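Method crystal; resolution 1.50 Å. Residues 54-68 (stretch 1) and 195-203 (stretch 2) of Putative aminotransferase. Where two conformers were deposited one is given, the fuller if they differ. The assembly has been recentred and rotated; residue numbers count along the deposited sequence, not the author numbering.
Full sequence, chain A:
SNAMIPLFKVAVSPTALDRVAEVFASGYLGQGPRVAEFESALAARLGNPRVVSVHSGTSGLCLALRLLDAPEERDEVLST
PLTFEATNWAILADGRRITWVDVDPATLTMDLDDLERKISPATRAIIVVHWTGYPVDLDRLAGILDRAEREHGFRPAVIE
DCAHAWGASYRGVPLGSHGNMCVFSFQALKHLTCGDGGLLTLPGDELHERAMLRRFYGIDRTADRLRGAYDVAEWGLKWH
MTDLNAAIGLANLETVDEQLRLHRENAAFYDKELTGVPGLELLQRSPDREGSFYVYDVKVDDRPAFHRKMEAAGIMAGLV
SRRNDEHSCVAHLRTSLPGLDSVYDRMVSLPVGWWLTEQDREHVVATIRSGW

Stretch 1 54-68: VHSGTSGLCLALRLL
Stretch 2 (195-203) GDGGLLTLP

Three residues, Leu 200, Val 54 and Gly 198, account for about half of the 419 Å² buried between these stretches, with 93, 64 and 49 Å² of their own area covered. They define two kinds of contact: a backbone bridge where stretch 1 begins, and an apolar seam along the helix that follows.

The bridge pairs Val 54 (phi/psi -139/171) with Gly 198 (-163/179), both extended. It is an antiparallel hydrogen-bonded pair with CA atoms 5.0 Å apart: Val 54 N donates to Gly 198 O (3.0 Å, 164°), and Gly 198 N donates to Val 54 O (3.0 Å, 138°). Val 54, at chi1 -70° (m), brings its CG2 to 3.7 Å from Leu 199 N, so its side chain packs against strand backbone. Gly 198 suits its place because an ideal CB would lie 2.7 Å from Ser 56 C and 2.9 Å from Gly 57 N, both clashes, and 3.2 Å from Val 54 CG2.

Beyond the bridge the backbones remain close, with the CA atoms of Ser 56 and Gly 197 4.0 Å apart. Gly 197 (168/172) places its CA 3.1 Å from His 55 O, a CA-H...O contact, and Ser 56 CA lies 3.5 Å from Gly 197 O in another. His 55 O and Gly 197 N are 3.1 Å apart, but the angle is too poor for a hydrogen bond. One water donates to His 55 O (2.7 Å) and, weakly, to Asp 196 O (2.8 Å).

Ser 56 (-167/166, chi1 62°, p) turns the chain into helix 57-66. As N-cap, its OG accepts from Ser 59 N (3.0 Å, 166°), while Gly 60 N bonds to Ser 56 O at 2.9 Å. His 55 ND1 and Ser 59 OG share a 2.8 Å hydrogen bond, bracing the turn.

The helix then runs 26° from the direction of strand 198-201, with a closest axis approach of 7.1 Å. The CA atoms of Gly 60 and Leu 200 are 5.5 Å apart. Gly 60 O sits 4.3 Å from Leu 200 CD1; an ideal CB on Gly 60 would point toward the strand and be crowded by Gly 57 O (3.3 Å). Leu 200 points toward the helix in a t,p rotamer (171°, 64°). Its CD2 meets Leu 63 CD2 (t,p) at 3.8 Å and Leu 67 CD1 (m,t) at 4.1 Å; its CD1 meets Ala 64 CB at 4.1 Å. These buried, uncharged groups make a purely apolar contact. Leu 202 (m,m) extends it, its CD1 4.5 Å from Leu 67 CD1.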

# COMPACT_ATOMS: atom_id res chain seq x y z
N VAL A 54 -3.57 -9.41 -1.52
CA VAL A 54 -2.82 -8.25 -1.07
C VAL A 54 -3.32 -6.98 -1.77
O VAL A 54 -4.11 -7.05 -2.70
CB VAL A 54 -1.30 -8.44 -1.32
CG1 VAL A 54 -0.74 -9.49 -0.38
CG2 VAL A 54 -1.01 -8.78 -2.77
N HIS A 55 -2.85 -5.83 -1.30
CA HIS A 55 -3.27 -4.53 -1.79
C HIS A 55 -3.01 -4.29 -3.28
O HIS A 55 -3.78 -3.63 -3.96
CB HIS A 55 -2.55 -3.45 -0.93
CG HIS A 55 -2.29 -2.15 -1.64
ND1 HIS A 55 -1.02 -1.73 -1.96
CD2 HIS A 55 -3.13 -1.17 -2.05
CE1 HIS A 55 -1.09 -0.55 -2.55
NE2 HIS A 55 -2.36 -0.19 -2.62
N SER A 56 -1.89 -4.83 -3.75
CA SER A 56 -1.40 -4.58 -5.09
C SER A 56 -0.31 -5.60 -5.38
O SER A 56 0.22 -6.22 -4.45
CB SER A 56 -0.84 -3.16 -5.22
OG SER A 56 0.26 -3.00 -4.33
N GLY A 57 0.06 -5.72 -6.64
CA GLY A 57 1.21 -6.53 -6.99
C GLY A 57 2.45 -6.00 -6.29
O GLY A 57 3.28 -6.77 -5.81
N THR A 58 2.56 -4.68 -6.20
CA THR A 58 3.70 -4.06 -5.56
C THR A 58 3.80 -4.48 -4.09
O THR A 58 4.86 -4.89 -3.63
CB THR A 58 3.62 -2.54 -5.67
OG1 THR A 58 3.55 -2.19 -7.07
CG2 THR A 58 4.84 -1.88 -5.04
N SER A 59 2.68 -4.43 -3.38
CA SER A 59 2.67 -4.88 -1.99
C SER A 59 2.97 -6.38 -1.88
O SER A 59 3.65 -6.81 -0.94
CB SER A 59 1.34 -4.54 -1.32
OG SER A 59 1.27 -3.14 -1.07
N GLY A 60 2.51 -7.17 -2.86
CA GLY A 60 2.82 -8.58 -2.87
C GLY A 60 4.32 -8.83 -2.99
O GLY A 60 4.87 -9.70 -2.29
N LEU A 61 4.98 -8.06 -3.85
CA LEU A 61 6.44 -8.18 -4.01
C LEU A 61 7.17 -7.75 -2.74
O LEU A 61 8.13 -8.39 -2.32
CB LEU A 61 6.91 -7.32 -5.19
CG LEU A 61 6.51 -7.81 -6.59
CD1 LEU A 61 6.78 -6.72 -7.62
CD2 LEU A 61 7.26 -9.10 -6.94
N CYS A 62 6.71 -6.67 -2.10
CA CYS A 62 7.32 -6.21 -0.86
C CYS A 62 7.19 -7.27 0.23
O CYS A 62 8.16 -7.56 0.94
CB CYS A 62 6.66 -4.92 -0.39
SG CYS A 62 7.01 -3.50 -1.48
N LEU A 63 6.01 -7.85 0.34
CA LEU A 63 5.78 -8.91 1.32
C LEU A 63 6.64 -10.13 1.02
O LEU A 63 7.26 -10.70 1.92
CB LEU A 63 4.30 -9.28 1.36
CG LEU A 63 3.88 -10.45 2.25
CD1 LEU A 63 4.37 -10.25 3.68
CD2 LEU A 63 2.37 -10.55 2.24
N ALA A 64 6.71 -10.54 -0.25
CA ALA A 64 7.54 -11.70 -0.60
C ALA A 64 9.00 -11.50 -0.19
O ALA A 64 9.63 -12.41 0.37
CB ALA A 64 7.43 -11.98 -2.11
N LEU A 65 9.53 -10.30 -0.43
CA LEU A 65 10.91 -10.00 -0.06
C LEU A 65 11.08 -10.02 1.46
O LEU A 65 12.10 -10.48 1.97
CB LEU A 65 11.34 -8.65 -0.64
CG LEU A 65 11.60 -8.66 -2.15
CD1 LEU A 65 11.62 -7.23 -2.67
CD2 LEU A 65 12.90 -9.37 -2.48
N ARG A 66 10.09 -9.52 2.19
CA ARG A 66 10.21 -9.53 3.65
C ARG A 66 10.20 -10.95 4.21
O ARG A 66 10.81 -11.21 5.25
CB ARG A 66 9.10 -8.71 4.31
CG ARG A 66 9.17 -7.22 4.01
CD ARG A 66 10.36 -6.53 4.67
NE ARG A 66 10.45 -5.12 4.25
CZ ARG A 66 11.32 -4.24 4.75
NH1 ARG A 66 11.31 -2.98 4.30
NH2 ARG A 66 12.16 -4.58 5.71
N LEU A 67 9.55 -11.87 3.50
CA LEU A 67 9.47 -13.26 3.98
C LEU A 67 10.77 -14.05 3.84
O LEU A 67 10.91 -15.14 4.39
CB LEU A 67 8.34 -13.99 3.24
CG LEU A 67 6.92 -13.50 3.60
CD1 LEU A 67 5.91 -14.06 2.63
CD2 LEU A 67 6.56 -13.91 5.02
N LEU A 68 11.74 -13.48 3.12
CA LEU A 68 12.99 -14.19 2.87
C LEU A 68 13.82 -14.32 4.12
O LEU A 68 13.87 -13.40 4.93
CB LEU A 68 13.80 -13.50 1.78
CG LEU A 68 13.10 -13.49 0.43
CD1 LEU A 68 14.02 -12.86 -0.59
CD2 LEU A 68 12.69 -14.90 0.03
N GLY A 195 -9.67 -3.20 -9.35
CA GLY A 195 -9.38 -1.78 -9.22
C GLY A 195 -7.91 -1.68 -8.87
O GLY A 195 -7.08 -1.26 -9.68
N ASP A 196 -7.60 -2.08 -7.65
CA ASP A 196 -6.24 -2.41 -7.27
C ASP A 196 -6.31 -3.67 -6.43
O ASP A 196 -7.28 -3.91 -5.71
CB ASP A 196 -5.56 -1.29 -6.47
CG ASP A 196 -4.94 -0.24 -7.37
OD1 ASP A 196 -4.09 -0.58 -8.22
OD2 ASP A 196 -5.29 0.95 -7.22
N GLY A 197 -5.27 -4.49 -6.54
CA GLY A 197 -5.20 -5.71 -5.78
C GLY A 197 -4.07 -6.57 -6.30
O GLY A 197 -3.47 -6.26 -7.33
N GLY A 198 -3.79 -7.64 -5.58
CA GLY A 198 -2.82 -8.61 -6.04
C GLY A 198 -2.97 -9.90 -5.29
O GLY A 198 -3.83 -10.03 -4.41
N LEU A 199 -2.13 -10.87 -5.64
CA LEU A 199 -2.19 -12.17 -5.00
C LEU A 199 -0.78 -12.69 -4.86
O LEU A 199 -0.04 -12.77 -5.84
CB LEU A 199 -3.03 -13.15 -5.84
CG LEU A 199 -3.36 -14.46 -5.13
CD1 LEU A 199 -4.43 -14.24 -4.06
CD2 LEU A 199 -3.81 -15.51 -6.16
N LEU A 200 -0.40 -13.04 -3.63
CA LEU A 200 0.86 -13.72 -3.37
C LEU A 200 0.57 -15.20 -3.19
O LEU A 200 -0.26 -15.56 -2.34
CB LEU A 200 1.52 -13.14 -2.13
CG LEU A 200 2.74 -13.90 -1.60
CD1 LEU A 200 3.88 -13.87 -2.64
CD2 LEU A 200 3.19 -13.25 -0.31
N THR A 201 1.19 -16.05 -3.99
CA THR A 201 1.02 -17.48 -3.80
C THR A 201 2.30 -18.05 -3.22
O THR A 201 3.39 -17.57 -3.53
CB THR A 201 0.65 -18.22 -5.10
OG1 THR A 201 1.79 -18.30 -5.98
CG2 THR A 201 -0.50 -17.54 -5.82
N LEU A 202 2.15 -19.05 -2.35
CA LEU A 202 3.27 -19.64 -1.63
C LEU A 202 3.42 -21.11 -1.96
O LEU A 202 2.43 -21.81 -2.17
CB LEU A 202 3.11 -19.49 -0.11
CG LEU A 202 3.05 -18.09 0.51
CD1 LEU A 202 4.15 -17.19 -0.03
CD2 LEU A 202 1.67 -17.44 0.30
N PRO A 203 4.66 -21.59 -1.98
CA PRO A 203 4.93 -23.01 -2.27
C PRO A 203 4.86 -23.92 -1.04
O PRO A 203 4.94 -25.15 -1.19
CB PRO A 203 6.35 -22.97 -2.84
CG PRO A 203 6.98 -21.80 -2.17
CD PRO A 203 5.89 -20.77 -2.03
O HOH W 1 -6.29 -3.02 -3.20